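Local coordinates for protein diaminopimelate decarboxylase (Phaeodactylum tricornutum, PDB 7JPJ) that probably catalyses, as a dimer, the pyridoxal 5'-phosphate-dependent decarboxylation of diaminopimelate to lysine, at residues T4-Q8 against V343-T347; L68-H72 against A89-P95; A217-L221 against A262-F266; T308-A314 against S349-H355. One frame throughout, in Å; residues are numbered along the deposited sequence.

Interaction 1: T4-Q8 against V343-T347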
loop_
_atom_site.group_PDB
_atom_site.type_symbol
_atom_site.label_atom_id
_atom_site.label_comp_id
_atom_site.label_asym_id
_atom_site.label_seq_id
_atom_site.Cartn_x
_atom_site.Cartn_y
_atom_site.Cartn_z
ATOM N N THR A 4 -10.230 -13.430 31.730
ATOM C CA THR A 4 -9.710 -12.141 31.285
ATOM C C THR A 4 -9.843 -11.998 29.766
ATOM O O THR A 4 -9.401 -11.002 29.183
ATOM C CB THR A 4 -8.229 -11.951 31.699
ATOM O OG1 THR A 4 -7.875 -10.564 31.614
ATOM C CG2 THR A 4 -7.304 -12.764 30.795
ATOM N N ASN A 5 -10.455 -12.995 29.131
ATOM C CA ASN A 5 -10.711 -12.912 27.696
ATOM C C ASN A 5 -11.795 -11.874 27.431
ATOM O O ASN A 5 -12.832 -11.885 28.103
ATOM C CB ASN A 5 -11.138 -14.271 27.142
ATOM C CG ASN A 5 -9.961 -15.114 26.694
ATOM O OD1 ASN A 5 -8.905 -14.590 26.341
ATOM N ND2 ASN A 5 -10.139 -16.429 26.709
ATOM N N PRO A 6 -11.597 -10.967 26.478
ATOM C CA PRO A 6 -12.637 -9.974 26.179
ATOM C C PRO A 6 -13.918 -10.639 25.698
ATOM O O PRO A 6 -13.896 -11.551 24.869
ATOM C CB PRO A 6 -12.003 -9.114 25.079
ATOM C CG PRO A 6 -10.532 -9.335 25.214
ATOM C CD PRO A 6 -10.375 -10.749 25.686
ATOM N N LEU A 7 -15.056 -10.126 26.153
ATOM C CA LEU A 7 -16.352 -10.759 25.816
ATOM C C LEU A 7 -16.870 -10.121 24.543
ATOM O O LEU A 7 -17.829 -10.630 23.970
ATOM C CB LEU A 7 -17.296 -10.570 26.998
ATOM C CG LEU A 7 -16.848 -11.216 28.304
ATOM C CD1 LEU A 7 -17.473 -10.505 29.488
ATOM C CD2 LEU A 7 -17.203 -12.691 28.318
ATOM N N GLN A 8 -16.239 -9.029 24.151
ATOM C CA GLN A 8 -16.581 -8.378 22.878
ATOM C C GLN A 8 -15.338 -7.639 22.406
ATOM O O GLN A 8 -14.346 -7.655 23.119
ATOM C CB GLN A 8 -17.725 -7.387 23.071
ATOM C CG GLN A 8 -17.560 -6.437 24.242
ATOM C CD GLN A 8 -18.510 -5.273 24.114
ATOM O OE1 GLN A 8 -19.622 -5.299 24.629
ATOM N NE2 GLN A 8 -18.082 -4.244 23.406
ATOM N N VAL A 343 -16.888 -17.944 24.534
ATOM C CA VAL A 343 -15.697 -17.111 24.674
ATOM C C VAL A 343 -14.654 -17.822 25.529
ATOM O O VAL A 343 -13.501 -17.995 25.114
ATOM C CB VAL A 343 -16.061 -15.734 25.254
ATOM C CG1 VAL A 343 -14.817 -14.868 25.373
ATOM C CG2 VAL A 343 -17.107 -15.055 24.383
ATOM N N GLY A 344 -15.044 -18.253 26.728
ATOM C CA GLY A 344 -14.163 -19.042 27.566
ATOM C C GLY A 344 -13.121 -18.205 28.287
ATOM O O GLY A 344 -13.253 -16.988 28.456
ATOM N N ASP A 345 -12.053 -18.890 28.723
ATOM C CA ASP A 345 -10.983 -18.229 29.464
ATOM C C ASP A 345 -9.614 -18.825 29.150
ATOM O O ASP A 345 -8.731 -18.832 30.016
ATOM C CB ASP A 345 -11.248 -18.291 30.977
ATOM C CG ASP A 345 -11.598 -19.691 31.457
ATOM O OD1 ASP A 345 -11.342 -20.670 30.716
ATOM O OD2 ASP A 345 -12.139 -19.813 32.577
ATOM N N GLU A 346 -9.419 -19.324 27.934
ATOM C CA GLU A 346 -8.145 -19.887 27.510
ATOM C C GLU A 346 -7.400 -18.867 26.661
ATOM O O GLU A 346 -7.968 -18.306 25.719
ATOM C CB GLU A 346 -8.356 -21.184 26.728
ATOM C CG GLU A 346 -7.091 -22.002 26.521
ATOM C CD GLU A 346 -7.013 -23.198 27.449
ATOM O OE1 GLU A 346 -6.124 -23.210 28.329
ATOM O OE2 GLU A 346 -7.847 -24.119 27.303
ATOM N N THR A 347 -6.135 -18.627 26.998
ATOM C CA THR A 347 -5.306 -17.659 26.298
ATOM C C THR A 347 -4.104 -18.348 25.665
ATOM O O THR A 347 -3.747 -19.476 26.016
ATOM C CB THR A 347 -4.827 -16.538 27.238
ATOM O OG1 THR A 347 -4.285 -17.107 28.438
ATOM C CG2 THR A 347 -5.975 -15.601 27.591
#
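The Asn5 carboxamide, the flat group at the centre of this contact, meets Glu346 O within its own plane and has the CG2 methyl of Thr347 and CA of Asp345 displaced to one and the same side of that plane. The fold here is the C-terminal beta domain of a fold-type III pyridoxal-phosphate enzyme: the N-terminal residues 4-8 lie as an irregular strap against the loop 343-347 that runs into strand 347-353. Their end-to-end directions differ by 149°, so the two loops pass in broadly opposite senses, with Asn5 CA 5.6 Å from Asp345 CA. The amide is gripped by one hydrogen bond across the contact, from Asn5 ND2 to Glu346 O at 3.0 Å. It is almost straight at the hydrogen (176°), yet the donor reaches the acceptor from well above the carbonyl plane of Glu346. Arg379 of strand 373-379 touches the Asn5 side chain and also bonds Val343 O through NE, linking both loops to the neighbouring strand.

At the other end Val343 CG1, anti to its own backbone N (chi1 -179°), lies against Pro6 O at 3.5 Å and Asn5 CB at 4.1 Å. Leu7 swings the end of its side chain back toward the same methyl, and its CD2 comes to 4.4 Å from Val343 CG1.

Interaction 2: L68-H72 against A89-P95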
loop_
_atom_site.group_PDB
_atom_site.type_symbol
_atom_site.label_atom_id
_atom_site.label_comp_id
_atom_site.label_asym_id
_atom_site.label_seq_id
_atom_site.Cartn_x
_atom_site.Cartn_y
_atom_site.Cartn_z
ATOM N N LEU A 68 -19.885 9.575 4.192
ATOM C CA LEU A 68 -20.089 10.950 3.747
ATOM C C LEU A 68 -21.516 11.404 4.022
ATOM O O LEU A 68 -21.741 12.514 4.518
ATOM C CB LEU A 68 -19.768 11.077 2.259
ATOM C CG LEU A 68 -18.314 10.884 1.840
ATOM C CD1 LEU A 68 -18.168 11.169 0.355
ATOM C CD2 LEU A 68 -17.397 11.774 2.658
ATOM N N LYS A 69 -22.494 10.556 3.700
ATOM C CA LYS A 69 -23.889 10.920 3.927
ATOM C C LYS A 69 -24.179 11.103 5.412
ATOM O O LYS A 69 -24.957 11.985 5.796
ATOM C CB LYS A 69 -24.813 9.862 3.324
ATOM C CG LYS A 69 -24.788 9.800 1.804
ATOM C CD LYS A 69 -25.600 8.619 1.291
ATOM C CE LYS A 69 -25.424 8.419 -0.210
ATOM N NZ LYS A 69 -25.924 9.580 -1.004
ATOM N N TYR A 70 -23.557 10.284 6.266
ATOM C CA TYR A 70 -23.814 10.390 7.698
ATOM C C TYR A 70 -23.234 11.679 8.269
ATOM O O TYR A 70 -23.910 12.397 9.016
ATOM C CB TYR A 70 -23.247 9.183 8.442
ATOM C CG TYR A 70 -23.363 9.358 9.934
ATOM C CD1 TYR A 70 -24.571 9.141 10.580
ATOM C CD2 TYR A 70 -22.278 9.786 10.694
ATOM C CE1 TYR A 70 -24.695 9.322 11.941
ATOM C CE2 TYR A 70 -22.395 9.972 12.058
ATOM C CZ TYR A 70 -23.605 9.736 12.675
ATOM O OH TYR A 70 -23.732 9.916 14.031
ATOM N N PHE A 71 -21.973 11.978 7.949
ATOM C CA PHE A 71 -21.359 13.205 8.447
ATOM C C PHE A 71 -22.026 14.442 7.863
ATOM O O PHE A 71 -22.006 15.508 8.488
ATOM C CB PHE A 71 -19.866 13.219 8.136
ATOM C CG PHE A 71 -19.051 12.300 9.006
ATOM C CD1 PHE A 71 -19.446 12.017 10.302
ATOM C CD2 PHE A 71 -17.885 11.726 8.524
ATOM C CE1 PHE A 71 -18.692 11.174 11.103
ATOM C CE2 PHE A 71 -17.130 10.885 9.318
ATOM C CZ PHE A 71 -17.534 10.606 10.609
ATOM N N HIS A 72 -22.621 14.329 6.674
ATOM C CA HIS A 72 -23.362 15.461 6.128
ATOM C C HIS A 72 -24.627 15.727 6.937
ATOM O O HIS A 72 -24.970 16.887 7.199
ATOM C CB HIS A 72 -23.701 15.216 4.656
ATOM C CG HIS A 72 -24.404 16.363 4.002
ATOM N ND1 HIS A 72 -25.575 16.213 3.289
ATOM C CD2 HIS A 72 -24.109 17.685 3.967
ATOM C CE1 HIS A 72 -25.968 17.392 2.840
ATOM N NE2 HIS A 72 -25.097 18.301 3.239
ATOM N N ALA A 89 -17.365 13.236 -3.473
ATOM C CA ALA A 89 -18.239 13.711 -2.405
ATOM C C ALA A 89 -19.542 14.265 -2.954
ATOM O O ALA A 89 -20.594 14.124 -2.320
ATOM C CB ALA A 89 -17.529 14.775 -1.568
ATOM N N MET A 90 -19.496 14.896 -4.127
ATOM C CA MET A 90 -20.718 15.427 -4.713
ATOM C C MET A 90 -21.635 14.310 -5.188
ATOM O O MET A 90 -22.854 14.501 -5.264
ATOM C CB MET A 90 -20.378 16.380 -5.857
ATOM C CG MET A 90 -19.854 17.721 -5.375
ATOM S SD MET A 90 -19.648 18.923 -6.696
ATOM C CE MET A 90 -18.546 18.024 -7.788
ATOM N N ASP A 91 -21.075 13.137 -5.499
ATOM C CA ASP A 91 -21.908 11.993 -5.852
ATOM C C ASP A 91 -22.682 11.470 -4.649
ATOM O O ASP A 91 -23.789 10.943 -4.808
ATOM C CB ASP A 91 -21.049 10.883 -6.456
ATOM C CG ASP A 91 -20.843 11.056 -7.948
ATOM O OD1 ASP A 91 -21.641 11.787 -8.573
ATOM O OD2 ASP A 91 -19.884 10.465 -8.497
ATOM N N ALA A 92 -22.125 11.611 -3.444
ATOM C CA ALA A 92 -22.780 11.166 -2.219
ATOM C C ALA A 92 -23.800 12.166 -1.689
ATOM O O ALA A 92 -24.383 11.928 -0.625
ATOM C CB ALA A 92 -21.733 10.882 -1.140
ATOM N N GLY A 93 -24.028 13.272 -2.397
ATOM C CA GLY A 93 -24.995 14.266 -1.988
ATOM C C GLY A 93 -24.427 15.465 -1.264
ATOM O O GLY A 93 -25.198 16.342 -0.861
ATOM N N VAL A 94 -23.117 15.532 -1.082
ATOM C CA VAL A 94 -22.526 16.687 -0.398
ATOM C C VAL A 94 -22.586 17.897 -1.325
ATOM O O VAL A 94 -22.109 17.817 -2.471
ATOM C CB VAL A 94 -21.087 16.380 0.021
ATOM C CG1 VAL A 94 -20.427 17.614 0.616
ATOM C CG2 VAL A 94 -21.059 15.228 1.016
ATOM N N PRO A 95 -23.172 19.014 -0.898
ATOM C CA PRO A 95 -23.170 20.210 -1.745
ATOM C C PRO A 95 -21.760 20.743 -1.930
ATOM O O PRO A 95 -20.880 20.542 -1.088
ATOM C CB PRO A 95 -24.046 21.203 -0.968
ATOM C CG PRO A 95 -24.822 20.364 0.007
ATOM C CD PRO A 95 -23.919 19.224 0.351
#
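Lys69 supplies the polar link between helix 65-73 and the C-terminal end of helix 83-91, donating from NZ to Ala92 O at 2.8 Å. Its chain leaves the helix extended and bends only at the last torsion (chi4 -63°), which brings the ammonium above the carbonyl plane of Ala92 rather than in line with a lone pair. The apolar part is made by Leu68, which rests CD1 against Ala89 and Ala92, one turn apart, 3.9 Å from Ala92 CB and 4.1 Å from Ala89 CB; Met59 also touches Leu68 and Ala89.

Backbone bonds shape the receiving side. Gly93 takes a positive phi (98°) and ends the helix in a Schellman motif: Val94 N returns to Ala89 O at 3.1 Å, with a weak second bond from Gly93 N to Met90 O. The remaining contact is van der Waals. His72 has its ring anti to the backbone N (chi1 -177°), which carries it across to Pro95, where NE2 lies 3.3 Å from CD in an oblique approach. His72 CE1 is 3.9 Å from Gly93 O. Losing the imidazole to an alanine is likely to leave the Pro95 ring without its partner across the contact and open a gap beside Gly93 O.

Helices 65-73 and 83-91 are consecutive in the TIM barrel, joined through strand 77-80. The apolar groups probably let the helices pack closely, while the ammonium would be expected to be attracted by the partial negative charge of the carbonyls at this helix C-terminus.

Interaction 3: A217-L221 against A262-F266; sequences ATKSL and AFKKF
Ala217 begins the contact, its CB meeting Ala262 CB at 3.9 Å; this small pair joins helix 210-222 to helix 252-270, two of the outer helices of the TIM barrel. The local axes approach to 9.8 Å and cross at -36°. One residue on, Thr218 rests OG1 against the same alanine CB at 4.0 Å, although that hydroxyl is bonded to Gln214 O in its own helix. Leu221, a turn further, is the main contributor from helix 210-222. Its first torsion, chi1 -75°, places CG toward helix 252-270, where the two methyls part: CD1 packs on Ala262, 4.1 Å from CB, and CD2 stands over the centre of the Phe263 ring, 4.2 Å from the centroid and 12° off the ring normal, a CH-pi contact. Leu221 CB touches Phe266 CD1 at 4.0 Å, while that ring also lies obliquely beside Leu221 O. If Phe266 were cut back to an alanine, a gap would probably open next to Leu221 CB, and Leu274, which packs on both residues, would lose a neighbour.

No hydrogen bond crosses between the segments. Adhesion therefore rests on apolar fit and on the CH-pi contact.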
loop_
_atom_site.group_PDB
_atom_site.type_symbol
_atom_site.label_atom_id
_atom_site.label_comp_id
_atom_site.label_asym_id
_atom_site.label_seq_id
_atom_site.Cartn_x
_atom_site.Cartn_y
_atom_site.Cartn_z
ATOM N N ALA A 217 -1.796 27.611 17.041
ATOM C CA ALA A 217 -2.789 28.610 16.658
ATOM C C ALA A 217 -2.169 29.999 16.557
ATOM O O ALA A 217 -2.421 30.731 15.593
ATOM C CB ALA A 217 -3.949 28.610 17.654
ATOM N N THR A 218 -1.354 30.380 17.543
ATOM C CA THR A 218 -0.770 31.719 17.548
ATOM C C THR A 218 0.065 31.964 16.298
ATOM O O THR A 218 -0.010 33.042 15.695
ATOM C CB THR A 218 0.081 31.917 18.804
ATOM O OG1 THR A 218 -0.769 31.947 19.959
ATOM C CG2 THR A 218 0.866 33.222 18.721
ATOM N N LYS A 219 0.849 30.970 15.880
ATOM C CA LYS A 219 1.726 31.160 14.729
ATOM C C LYS A 219 0.931 31.262 13.432
ATOM O O LYS A 219 1.233 32.101 12.577
ATOM C CB LYS A 219 2.745 30.022 14.656
ATOM C CG LYS A 219 3.661 30.093 13.448
ATOM C CD LYS A 219 5.110 29.877 13.850
ATOM C CE LYS A 219 6.053 30.600 12.899
ATOM N NZ LYS A 219 6.770 31.725 13.570
ATOM N N SER A 220 -0.092 30.422 13.271
ATOM C CA SER A 220 -0.896 30.466 12.055
ATOM C C SER A 220 -1.734 31.735 11.979
ATOM O O SER A 220 -1.964 32.259 10.883
ATOM C CB SER A 220 -1.793 29.234 11.978
ATOM O OG SER A 220 -1.039 28.060 12.218
ATOM N N LEU A 221 -2.198 32.237 13.127
ATOM C CA LEU A 221 -3.010 33.450 13.134
ATOM C C LEU A 221 -2.206 34.672 12.709
ATOM O O LEU A 221 -2.782 35.643 12.206
ATOM C CB LEU A 221 -3.614 33.672 14.524
ATOM C CG LEU A 221 -4.793 32.775 14.921
ATOM C CD1 LEU A 221 -5.033 32.819 16.418
ATOM C CD2 LEU A 221 -6.057 33.161 14.170
ATOM N N ALA A 262 -6.480 31.835 21.906
ATOM C CA ALA A 262 -5.613 32.440 20.901
ATOM C C ALA A 262 -6.422 33.171 19.839
ATOM O O ALA A 262 -5.934 34.135 19.240
ATOM C CB ALA A 262 -4.727 31.374 20.260
ATOM N N PHE A 263 -7.656 32.727 19.590
ATOM C CA PHE A 263 -8.549 33.475 18.712
ATOM C C PHE A 263 -9.032 34.752 19.381
ATOM O O PHE A 263 -9.187 35.786 18.721
ATOM C CB PHE A 263 -9.740 32.609 18.312
ATOM C CG PHE A 263 -9.516 31.817 17.067
ATOM C CD1 PHE A 263 -8.706 30.695 17.082
ATOM C CD2 PHE A 263 -10.120 32.190 15.879
ATOM C CE1 PHE A 263 -8.501 29.961 15.936
ATOM C CE2 PHE A 263 -9.919 31.459 14.729
ATOM C CZ PHE A 263 -9.105 30.344 14.757
ATOM N N LYS A 264 -9.286 34.698 20.689
ATOM C CA LYS A 264 -9.708 35.894 21.408
ATOM C C LYS A 264 -8.583 36.919 21.481
ATOM O O LYS A 264 -8.831 38.126 21.387
ATOM C CB LYS A 264 -10.187 35.526 22.813
ATOM C CG LYS A 264 -11.424 34.644 22.854
ATOM C CD LYS A 264 -12.093 34.718 24.220
ATOM C CE LYS A 264 -13.188 33.673 24.366
ATOM N NZ LYS A 264 -12.625 32.295 24.440
ATOM N N LYS A 265 -7.341 36.459 21.655
ATOM C CA LYS A 265 -6.218 37.387 21.700
ATOM C C LYS A 265 -6.002 38.060 20.352
ATOM O O LYS A 265 -5.555 39.212 20.301
ATOM C CB LYS A 265 -4.944 36.665 22.147
ATOM C CG LYS A 265 -3.813 37.603 22.569
ATOM C CD LYS A 265 -2.569 36.836 23.012
ATOM C CE LYS A 265 -2.585 36.546 24.512
ATOM N NZ LYS A 265 -2.931 35.127 24.829
ATOM N N PHE A 266 -6.314 37.363 19.259
ATOM C CA PHE A 266 -6.232 37.978 17.939
ATOM C C PHE A 266 -7.278 39.075 17.787
ATOM O O PHE A 266 -6.979 40.171 17.299
ATOM C CB PHE A 266 -6.400 36.913 16.854
ATOM C CG PHE A 266 -6.074 37.399 15.471
ATOM C CD1 PHE A 266 -4.760 37.463 15.038
ATOM C CD2 PHE A 266 -7.081 37.793 14.605
ATOM C CE1 PHE A 266 -4.455 37.912 13.764
ATOM C CE2 PHE A 266 -6.785 38.241 13.331
ATOM C CZ PHE A 266 -5.468 38.301 12.910
#

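Interaction 4: T308-A314 against S349-H355; sequences TFLKLDA and SVVVVGH
Thr308-Leu312 and Ser349-Val353 pair as parallel beta strands, their local axes 4.5 Å apart and twisted by -38°, with Leu310 flanking Val352 through both of its backbone polar atoms. Leu310 N gives to Val351 O at 2.7 Å and Leu310 O takes from Val353 N at 2.9 Å; bonds from Val351 N to Thr308 O and from Leu312 N to Val353 O extend the ladder. Beyond the strands it changes partner, His355 N turning to Ala314 O.

On one face lie Phe309, Lys311, Val351 and Val353. Phe309 and Val351 run side by side, and Val353 CG1 reaches the Phe309 ring at its edge, 3.8 Å from CD2. Lys311 lays CG along Val353 CG2 at 3.6 Å, then bends at chi3 (107°) and carries NZ off to Gln104 of the second subunit. The opposite face holds Leu310 and Val352; Val352 CG1 meets Leu312 CD1 at 3.6 Å, and Leu310 CD1 packs on Val350 CG2 at 3.7 Å. Past the end of the ladder the His355 ring has Ala314 CA over its centre, 3.5 Å above the plane. Its rotation is fixed by two outside bonds, ND1 to Glu105 of the second subunit and NE2 to Thr317, and it stacks with Phe407.

The pair thus forms part of the beta-domain sheet, whose Phe309, Lys311 and Val353 face meets the second subunit, with strand 289-300 antiparallel beside 308-312 and strand 373-379 antiparallel beside 347-353.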
loop_
_atom_site.group_PDB
_atom_site.type_symbol
_atom_site.label_atom_id
_atom_site.label_comp_id
_atom_site.label_asym_id
_atom_site.label_seq_id
_atom_site.Cartn_x
_atom_site.Cartn_y
_atom_site.Cartn_z
ATOM N N THR A 308 4.032 -19.398 17.533
ATOM C CA THR A 308 2.778 -19.934 17.028
ATOM C C THR A 308 2.140 -18.870 16.148
ATOM O O THR A 308 1.973 -17.725 16.577
ATOM C CB THR A 308 1.839 -20.328 18.170
ATOM O OG1 THR A 308 2.298 -21.549 18.762
ATOM C CG2 THR A 308 0.419 -20.522 17.658
ATOM N N PHE A 309 1.808 -19.243 14.915
ATOM C CA PHE A 309 1.336 -18.302 13.908
ATOM C C PHE A 309 -0.148 -18.515 13.639
ATOM O O PHE A 309 -0.580 -19.642 13.375
ATOM C CB PHE A 309 2.122 -18.453 12.603
ATOM C CG PHE A 309 3.588 -18.148 12.733
ATOM C CD1 PHE A 309 4.476 -19.112 13.176
ATOM C CD2 PHE A 309 4.081 -16.897 12.397
ATOM C CE1 PHE A 309 5.825 -18.830 13.288
ATOM C CE2 PHE A 309 5.428 -16.613 12.507
ATOM C CZ PHE A 309 6.301 -17.579 12.953
ATOM N N LEU A 310 -0.917 -17.430 13.701
ATOM C CA LEU A 310 -2.302 -17.412 13.253
ATOM C C LEU A 310 -2.350 -16.777 11.869
ATOM O O LEU A 310 -1.996 -15.604 11.708
ATOM C CB LEU A 310 -3.187 -16.634 14.224
ATOM C CG LEU A 310 -3.429 -17.204 15.623
ATOM C CD1 LEU A 310 -4.486 -16.378 16.326
ATOM C CD2 LEU A 310 -3.846 -18.661 15.557
ATOM N N LYS A 311 -2.783 -17.547 10.875
ATOM C CA LYS A 311 -2.868 -17.080 9.497
ATOM C C LYS A 311 -4.317 -16.726 9.184
ATOM O O LYS A 311 -5.210 -17.569 9.319
ATOM C CB LYS A 311 -2.351 -18.142 8.527
ATOM C CG LYS A 311 -1.033 -18.783 8.949
ATOM C CD LYS A 311 -0.730 -20.029 8.134
ATOM C CE LYS A 311 0.387 -19.788 7.140
ATOM N NZ LYS A 311 0.675 -21.003 6.326
ATOM N N LEU A 312 -4.542 -15.486 8.764
ATOM C CA LEU A 312 -5.876 -14.999 8.450
ATOM C C LEU A 312 -6.170 -15.149 6.960
ATOM O O LEU A 312 -5.314 -15.542 6.164
ATOM C CB LEU A 312 -6.023 -13.534 8.858
ATOM C CG LEU A 312 -5.525 -13.100 10.236
ATOM C CD1 LEU A 312 -5.536 -11.584 10.325
ATOM C CD2 LEU A 312 -6.379 -13.711 11.336
ATOM N N ASP A 313 -7.410 -14.828 6.585
ATOM C CA ASP A 313 -7.788 -14.675 5.186
ATOM C C ASP A 313 -7.777 -13.211 4.755
ATOM O O ASP A 313 -8.522 -12.818 3.852
ATOM C CB ASP A 313 -9.154 -15.313 4.914
ATOM C CG ASP A 313 -10.282 -14.674 5.714
ATOM O OD1 ASP A 313 -10.010 -13.834 6.597
ATOM O OD2 ASP A 313 -11.454 -15.029 5.455
ATOM N N ALA A 314 -6.940 -12.401 5.401
ATOM C CA ALA A 314 -6.797 -10.988 5.092
ATOM C C ALA A 314 -5.346 -10.598 5.340
ATOM O O ALA A 314 -4.524 -11.422 5.745
ATOM C CB ALA A 314 -7.757 -10.142 5.932
ATOM N N SER A 349 -0.267 -16.892 23.541
ATOM C CA SER A 349 0.538 -15.898 22.841
ATOM C C SER A 349 0.838 -16.375 21.426
ATOM O O SER A 349 1.360 -17.477 21.231
ATOM C CB SER A 349 1.843 -15.635 23.589
ATOM O OG SER A 349 1.617 -14.888 24.765
ATOM N N VAL A 350 0.514 -15.541 20.437
ATOM C CA VAL A 350 0.634 -15.906 19.032
ATOM C C VAL A 350 1.179 -14.721 18.244
ATOM O O VAL A 350 1.253 -13.592 18.731
ATOM C CB VAL A 350 -0.712 -16.361 18.427
ATOM C CG1 VAL A 350 -1.268 -17.570 19.176
ATOM C CG2 VAL A 350 -1.708 -15.210 18.419
ATOM N N VAL A 351 1.571 -15.011 17.006
ATOM C CA VAL A 351 1.884 -14.013 15.992
ATOM C C VAL A 351 0.824 -14.127 14.907
ATOM O O VAL A 351 0.439 -15.238 14.525
ATOM C CB VAL A 351 3.297 -14.219 15.411
ATOM C CG1 VAL A 351 3.526 -13.318 14.211
ATOM C CG2 VAL A 351 4.351 -13.973 16.473
ATOM N N VAL A 352 0.339 -12.986 14.425
ATOM C CA VAL A 352 -0.725 -12.939 13.427
ATOM C C VAL A 352 -0.118 -12.531 12.091
ATOM O O VAL A 352 0.528 -11.480 11.991
ATOM C CB VAL A 352 -1.848 -11.977 13.843
ATOM C CG1 VAL A 352 -3.001 -12.050 12.853
ATOM C CG2 VAL A 352 -2.327 -12.305 15.249
ATOM N N VAL A 353 -0.328 -13.356 11.066
ATOM C CA VAL A 353 0.202 -13.092 9.736
ATOM C C VAL A 353 -0.950 -13.009 8.744
ATOM O O VAL A 353 -2.050 -13.519 8.974
ATOM C CB VAL A 353 1.224 -14.157 9.283
ATOM C CG1 VAL A 353 2.388 -14.237 10.263
ATOM C CG2 VAL A 353 0.549 -15.510 9.121
ATOM N N GLY A 354 -0.673 -12.352 7.610
ATOM C CA GLY A 354 -1.662 -12.192 6.567
ATOM C C GLY A 354 -1.600 -13.286 5.513
ATOM O O GLY A 354 -0.686 -14.108 5.479
ATOM N N HIS A 355 -2.600 -13.273 4.630
ATOM C CA HIS A 355 -2.737 -14.302 3.608
ATOM C C HIS A 355 -1.894 -14.044 2.364
ATOM O O HIS A 355 -1.864 -14.901 1.474
ATOM C CB HIS A 355 -4.212 -14.455 3.210
ATOM C CG HIS A 355 -4.821 -13.213 2.632
ATOM N ND1 HIS A 355 -6.085 -13.195 2.080
ATOM C CD2 HIS A 355 -4.347 -11.949 2.523
ATOM C CE1 HIS A 355 -6.361 -11.975 1.656
ATOM N NE2 HIS A 355 -5.323 -11.200 1.912
#

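In the fold
Interactions 2 and 3 belong to the TIM barrel and interactions 1 and 4 to the beta domain, the two halves of a fold-type III decarboxylase. Interactions 1 and 4 adjoin in sequence, centres about 18 Å apart, and their segments alternate along the chain. Interactions 3 and 4 lie on opposite sides of the chain's centre, centres about 49 Å apart; interactions 2 and 3 have centres about 31 Å apart. Two contacts lie within about 10 Å of predicted sites, between side chains: Leu68 about 10 Å from Lys60, the cofactor lysine, unmodified here, and His355 about 8 Å from Cys357, the proton donor. Lys240, Val241, Arg243 and Arg321 line the observed d-lysine pocket.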